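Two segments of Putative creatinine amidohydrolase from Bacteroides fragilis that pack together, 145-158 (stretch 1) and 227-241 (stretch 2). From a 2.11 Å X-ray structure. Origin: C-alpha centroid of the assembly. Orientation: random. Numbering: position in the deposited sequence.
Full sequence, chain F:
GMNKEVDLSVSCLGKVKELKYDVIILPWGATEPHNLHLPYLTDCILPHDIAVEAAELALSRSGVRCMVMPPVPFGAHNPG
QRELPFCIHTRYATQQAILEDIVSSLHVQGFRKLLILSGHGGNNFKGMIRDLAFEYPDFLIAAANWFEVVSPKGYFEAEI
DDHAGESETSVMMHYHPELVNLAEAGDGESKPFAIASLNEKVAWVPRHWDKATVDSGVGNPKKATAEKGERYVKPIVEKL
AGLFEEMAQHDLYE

Stretch 1 145-158: NWFEVVSPKGYFEA
Stretch 2 (227-241) EKGERYVKPIVEKLA

Two direct polar links and one shared water tie this irregular segment, 145-158, to the helix 227-241, and everything else between them is packing. At one end of the contact Lys-228 NZ donates to Glu-157 OE2 at 2.8 Å, a hydrogen bond within a salt bridge. The lysine reaches it fully extended (chi1 m, then t, t, t), so its aliphatic chain passes the Phe-156 ring, with Lys-228 CB 3.9 Å from Phe-156 CE1, before the ammonium meets the carboxylate. Glu-157 answers with chi1 m, chi2 t and chi3 76°.

The second link is buried: Tyr-232 OH donates to Val-150 O, 2.8 Å away and near the plane of the tyrosine ring. Phe-147 O also lies 3.3 Å from Tyr-232 OH, but the angle is too poor for a bond. A water joins the two backbones, donating to Tyr-155 O at 2.7 Å and to Lys-228 O at 2.8 Å.

The helix runs through both ends of stretch 2 and is kinked at Pro-235, whose nitrogen has no bond to the turn before. Stretch 1 lies along it with no regular helix or strand. Its local bonds include Val-149 N to Trp-146 O at 3.3 Å and Tyr-155 N to Pro-152 O at 2.7 Å. Gly-154, at phi/psi 98/-38, takes a conformation in which a CB would jam against the preceding carbonyl oxygen. The register is antiparallel in sense: Val-149 sits opposite Ile-236 (CA to CA 5.7 Å), and Tyr-155 opposite Tyr-232 (CA to CA 6.1 Å).

Tyr-232 is the hub, with 141 Å² covered, the largest share of any residue here. Its CA-to-CB bond points sideways, but chi1 t and chi2 46° bring the ring into stretch 1. Phe-156 (chi1 m, chi2 -77°) turns its edge to the face of that ring: centroids are 5.0 Å apart, planes at 86°, and Phe-156 CE2 comes within 3.4 Å of Tyr-232 CD2. Tyr-155 (chi1 m, chi2 -86°), its CA-to-CB bond toward the helix, meets Tyr-232 obliquely, centroids 5.3 Å apart and planes at 46°. Its far end reaches the proline, Tyr-155 OH lying 3.6 Å from Pro-235 CG. Trp-146, with chi1 p and chi2 -90°, sets CZ3 3.8 Å from Tyr-232 CE2 and takes Ile-236 CD1 at its ring edge, 3.8 Å from Trp-146 CE3.

Next to the hub, two valines, both chi1 t with CA-to-CB toward the helix, pack on the following turns; Val-150 CG1 still touches Tyr-232 CE1 at 4.1 Å. Val-150 CG2 is 3.9 Å from Pro-235 CB and 3.8 Å from Ile-236 CG1; Val-149 CG2 is 4.0 Å from Leu-240 CD2, while Val-149 CG1 is 3.6 Å from Lys-239 CB. Short branched side chains suit this close backbone approach, and the Lys-239 methylenes supply apolar cover beside them. In all, 839 Å² is buried, and the rule is compact: apolar surface around one anchored hydroxyl, with the salt bridge at the exposed end.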

# COMPACT_ATOMS: atom_id res chain seq x y z
N ASN F 145 -6.07 -10.27 -25.67
CA ASN F 145 -7.09 -9.37 -26.19
C ASN F 145 -7.93 -10.16 -27.22
O ASN F 145 -7.34 -10.80 -28.08
CB ASN F 145 -6.42 -8.16 -26.88
CG ASN F 145 -5.78 -7.16 -25.88
OD1 ASN F 145 -6.43 -6.65 -24.98
ND2 ASN F 145 -4.50 -6.87 -26.08
N TRP F 146 -9.27 -10.14 -27.16
CA TRP F 146 -10.09 -10.89 -28.13
C TRP F 146 -9.75 -10.45 -29.56
O TRP F 146 -9.71 -11.24 -30.47
CB TRP F 146 -11.63 -10.79 -27.84
CG TRP F 146 -12.22 -9.45 -28.13
CD1 TRP F 146 -12.32 -8.41 -27.27
CD2 TRP F 146 -12.70 -8.97 -29.41
NE1 TRP F 146 -12.88 -7.33 -27.90
CE2 TRP F 146 -13.12 -7.65 -29.22
CE3 TRP F 146 -12.84 -9.55 -30.67
CZ2 TRP F 146 -13.65 -6.87 -30.26
CZ3 TRP F 146 -13.40 -8.80 -31.69
CH2 TRP F 146 -13.79 -7.47 -31.48
N PHE F 147 -9.44 -9.17 -29.74
CA PHE F 147 -9.29 -8.62 -31.07
C PHE F 147 -7.89 -8.84 -31.65
O PHE F 147 -7.59 -8.35 -32.72
CB PHE F 147 -9.67 -7.16 -31.08
CG PHE F 147 -8.93 -6.35 -30.06
CD1 PHE F 147 -7.64 -5.89 -30.32
CD2 PHE F 147 -9.52 -6.07 -28.83
CE1 PHE F 147 -6.96 -5.17 -29.36
CE2 PHE F 147 -8.84 -5.35 -27.89
CZ PHE F 147 -7.55 -4.89 -28.16
N GLU F 148 -7.05 -9.58 -30.94
CA GLU F 148 -5.76 -10.03 -31.42
C GLU F 148 -5.69 -11.52 -31.69
O GLU F 148 -4.69 -12.02 -32.22
CB GLU F 148 -4.67 -9.66 -30.41
CG GLU F 148 -4.30 -8.22 -30.51
CD GLU F 148 -3.41 -7.74 -29.38
OE1 GLU F 148 -3.10 -8.54 -28.45
OE2 GLU F 148 -3.09 -6.53 -29.42
N VAL F 149 -6.75 -12.25 -31.37
CA VAL F 149 -6.76 -13.70 -31.59
C VAL F 149 -6.69 -13.97 -33.11
O VAL F 149 -5.97 -14.88 -33.55
CB VAL F 149 -7.97 -14.35 -30.87
CG1 VAL F 149 -8.18 -15.83 -31.28
CG2 VAL F 149 -7.78 -14.20 -29.31
N VAL F 150 -7.41 -13.15 -33.88
CA VAL F 150 -7.35 -13.12 -35.35
C VAL F 150 -7.20 -11.66 -35.73
O VAL F 150 -7.89 -10.82 -35.19
CB VAL F 150 -8.66 -13.66 -35.95
CG1 VAL F 150 -8.61 -13.57 -37.47
CG2 VAL F 150 -8.88 -15.11 -35.51
N SER F 151 -6.30 -11.36 -36.67
CA SER F 151 -6.12 -9.97 -37.17
C SER F 151 -7.36 -9.51 -37.93
O SER F 151 -7.91 -10.26 -38.73
CB SER F 151 -4.89 -9.88 -38.10
OG SER F 151 -4.62 -8.53 -38.49
N PRO F 152 -7.78 -8.26 -37.71
CA PRO F 152 -8.94 -7.71 -38.41
C PRO F 152 -8.65 -7.41 -39.86
O PRO F 152 -9.58 -7.34 -40.70
CB PRO F 152 -9.24 -6.40 -37.65
CG PRO F 152 -7.93 -6.00 -37.01
CD PRO F 152 -7.16 -7.29 -36.78
N LYS F 153 -7.37 -7.23 -40.16
CA LYS F 153 -6.95 -7.02 -41.54
C LYS F 153 -7.46 -8.17 -42.44
O LYS F 153 -7.36 -9.36 -42.12
CB LYS F 153 -5.43 -6.81 -41.58
CG LYS F 153 -5.00 -5.51 -40.81
CD LYS F 153 -3.55 -5.57 -40.33
CE LYS F 153 -2.53 -5.39 -41.49
NZ LYS F 153 -1.10 -5.41 -41.02
N GLY F 154 -8.10 -7.78 -43.54
CA GLY F 154 -8.88 -8.71 -44.36
C GLY F 154 -10.38 -8.71 -44.10
O GLY F 154 -11.17 -8.83 -45.03
N TYR F 155 -10.78 -8.56 -42.83
CA TYR F 155 -12.20 -8.66 -42.46
C TYR F 155 -12.96 -7.33 -42.57
O TYR F 155 -14.20 -7.31 -42.60
CB TYR F 155 -12.32 -9.28 -41.06
CG TYR F 155 -11.98 -10.78 -41.04
CD1 TYR F 155 -12.97 -11.72 -41.32
CD2 TYR F 155 -10.70 -11.25 -40.73
CE1 TYR F 155 -12.70 -13.09 -41.31
CE2 TYR F 155 -10.41 -12.65 -40.73
CZ TYR F 155 -11.42 -13.55 -41.03
OH TYR F 155 -11.25 -14.92 -41.06
N PHE F 156 -12.22 -6.24 -42.63
CA PHE F 156 -12.78 -4.90 -42.63
C PHE F 156 -12.05 -4.02 -43.64
O PHE F 156 -10.93 -4.31 -44.02
CB PHE F 156 -12.71 -4.31 -41.20
CG PHE F 156 -13.34 -5.22 -40.17
CD1 PHE F 156 -14.73 -5.28 -40.04
CD2 PHE F 156 -12.57 -6.06 -39.40
CE1 PHE F 156 -15.32 -6.15 -39.13
CE2 PHE F 156 -13.14 -6.91 -38.49
CZ PHE F 156 -14.53 -6.97 -38.36
N GLU F 157 -12.71 -2.94 -44.07
CA GLU F 157 -12.18 -2.06 -45.11
C GLU F 157 -11.36 -0.91 -44.56
O GLU F 157 -10.27 -0.63 -45.06
CB GLU F 157 -13.33 -1.49 -45.96
CG GLU F 157 -14.18 -2.55 -46.68
CD GLU F 157 -15.38 -1.94 -47.45
OE1 GLU F 157 -15.18 -1.35 -48.55
OE2 GLU F 157 -16.52 -2.08 -46.96
N ALA F 158 -11.88 -0.20 -43.56
CA ALA F 158 -11.19 0.95 -43.00
C ALA F 158 -9.77 0.57 -42.59
O ALA F 158 -9.54 -0.49 -41.98
CB ALA F 158 -11.96 1.52 -41.81
N GLU F 227 -22.94 -8.52 -40.59
CA GLU F 227 -22.32 -9.64 -41.28
C GLU F 227 -20.81 -9.62 -41.25
O GLU F 227 -20.18 -10.65 -41.09
CB GLU F 227 -22.75 -9.67 -42.75
CG GLU F 227 -22.18 -10.87 -43.48
CD GLU F 227 -22.71 -11.00 -44.87
OE1 GLU F 227 -23.94 -11.23 -45.03
OE2 GLU F 227 -21.89 -10.88 -45.81
N LYS F 228 -20.20 -8.46 -41.46
CA LYS F 228 -18.76 -8.38 -41.27
C LYS F 228 -18.35 -8.85 -39.86
O LYS F 228 -17.37 -9.55 -39.71
CB LYS F 228 -18.23 -6.98 -41.52
CG LYS F 228 -18.21 -6.53 -42.97
CD LYS F 228 -17.75 -5.11 -43.03
CE LYS F 228 -17.51 -4.64 -44.41
NZ LYS F 228 -17.27 -3.15 -44.50
N GLY F 229 -19.11 -8.47 -38.85
CA GLY F 229 -18.82 -8.82 -37.45
C GLY F 229 -18.97 -10.31 -37.21
O GLY F 229 -18.13 -10.95 -36.57
N GLU F 230 -20.04 -10.87 -37.78
CA GLU F 230 -20.32 -12.31 -37.68
C GLU F 230 -19.20 -13.15 -38.23
O GLU F 230 -18.82 -14.17 -37.63
CB GLU F 230 -21.61 -12.65 -38.41
CG GLU F 230 -21.94 -14.12 -38.43
CD GLU F 230 -23.27 -14.39 -39.14
OE1 GLU F 230 -23.55 -13.76 -40.20
OE2 GLU F 230 -24.05 -15.21 -38.61
N ARG F 231 -18.67 -12.73 -39.38
CA ARG F 231 -17.61 -13.49 -40.04
C ARG F 231 -16.25 -13.44 -39.33
O ARG F 231 -15.53 -14.44 -39.27
CB ARG F 231 -17.48 -13.04 -41.49
CG ARG F 231 -18.75 -13.32 -42.22
CD ARG F 231 -18.63 -13.20 -43.69
NE ARG F 231 -19.87 -13.64 -44.32
CZ ARG F 231 -20.13 -13.56 -45.62
NH1 ARG F 231 -19.23 -13.06 -46.48
NH2 ARG F 231 -21.31 -13.98 -46.06
N TYR F 232 -15.90 -12.27 -38.83
CA TYR F 232 -14.71 -12.08 -38.03
C TYR F 232 -14.73 -12.88 -36.75
O TYR F 232 -13.70 -13.42 -36.36
CB TYR F 232 -14.53 -10.59 -37.73
CG TYR F 232 -13.27 -10.17 -36.99
CD1 TYR F 232 -12.00 -10.66 -37.35
CD2 TYR F 232 -13.34 -9.24 -35.96
CE1 TYR F 232 -10.86 -10.24 -36.69
CE2 TYR F 232 -12.20 -8.81 -35.31
CZ TYR F 232 -10.98 -9.32 -35.66
OH TYR F 232 -9.88 -8.90 -34.96
N VAL F 233 -15.87 -12.95 -36.04
CA VAL F 233 -15.86 -13.62 -34.73
C VAL F 233 -15.81 -15.11 -34.87
O VAL F 233 -15.30 -15.79 -33.97
CB VAL F 233 -17.00 -13.17 -33.74
CG1 VAL F 233 -16.93 -11.64 -33.49
CG2 VAL F 233 -18.39 -13.63 -34.18
N LYS F 234 -16.29 -15.65 -36.00
CA LYS F 234 -16.25 -17.11 -36.20
C LYS F 234 -14.87 -17.73 -35.93
O LYS F 234 -14.75 -18.61 -35.07
CB LYS F 234 -16.79 -17.54 -37.58
CG LYS F 234 -17.28 -18.99 -37.58
CD LYS F 234 -17.48 -19.54 -39.02
CE LYS F 234 -17.87 -21.03 -38.99
NZ LYS F 234 -18.19 -21.56 -40.35
N PRO F 235 -13.81 -17.26 -36.64
CA PRO F 235 -12.48 -17.80 -36.32
C PRO F 235 -11.94 -17.50 -34.90
O PRO F 235 -11.20 -18.34 -34.32
CB PRO F 235 -11.59 -17.14 -37.39
CG PRO F 235 -12.32 -15.90 -37.79
CD PRO F 235 -13.75 -16.27 -37.73
N ILE F 236 -12.27 -16.32 -34.36
CA ILE F 236 -11.87 -15.92 -32.99
C ILE F 236 -12.43 -16.97 -32.01
O ILE F 236 -11.71 -17.56 -31.20
CB ILE F 236 -12.34 -14.44 -32.65
CG1 ILE F 236 -11.66 -13.42 -33.57
CG2 ILE F 236 -12.08 -14.06 -31.18
CD1 ILE F 236 -12.27 -11.98 -33.51
N VAL F 237 -13.73 -17.22 -32.16
CA VAL F 237 -14.44 -18.18 -31.30
C VAL F 237 -13.87 -19.57 -31.36
O VAL F 237 -13.68 -20.24 -30.33
CB VAL F 237 -15.95 -18.18 -31.62
CG1 VAL F 237 -16.61 -19.47 -31.07
CG2 VAL F 237 -16.59 -16.87 -31.01
N GLU F 238 -13.53 -20.01 -32.58
CA GLU F 238 -12.99 -21.35 -32.79
C GLU F 238 -11.57 -21.51 -32.21
O GLU F 238 -11.24 -22.53 -31.58
CB GLU F 238 -13.03 -21.67 -34.31
CG GLU F 238 -12.85 -23.17 -34.63
CD GLU F 238 -11.42 -23.63 -34.41
OE1 GLU F 238 -10.50 -22.87 -34.77
OE2 GLU F 238 -11.22 -24.75 -33.87
N LYS F 239 -10.72 -20.49 -32.42
CA LYS F 239 -9.39 -20.50 -31.78
C LYS F 239 -9.45 -20.47 -30.26
O LYS F 239 -8.67 -21.14 -29.60
CB LYS F 239 -8.53 -19.33 -32.25
CG LYS F 239 -7.76 -19.56 -33.53
CD LYS F 239 -6.64 -18.50 -33.67
CE LYS F 239 -6.12 -18.40 -35.11
NZ LYS F 239 -5.92 -19.74 -35.74
N LEU F 240 -10.34 -19.67 -29.69
CA LEU F 240 -10.47 -19.59 -28.24
C LEU F 240 -10.97 -20.92 -27.68
O LEU F 240 -10.42 -21.44 -26.71
CB LEU F 240 -11.37 -18.40 -27.82
CG LEU F 240 -10.68 -17.03 -27.91
CD1 LEU F 240 -11.64 -15.82 -27.83
CD2 LEU F 240 -9.53 -16.88 -26.83
N ALA F 241 -11.98 -21.51 -28.32
CA ALA F 241 -12.45 -22.83 -27.95
C ALA F 241 -11.31 -23.86 -27.90
O ALA F 241 -11.20 -24.64 -26.96
CB ALA F 241 -13.53 -23.30 -28.94
O HOH W 1 -15.61 -9.53 -41.87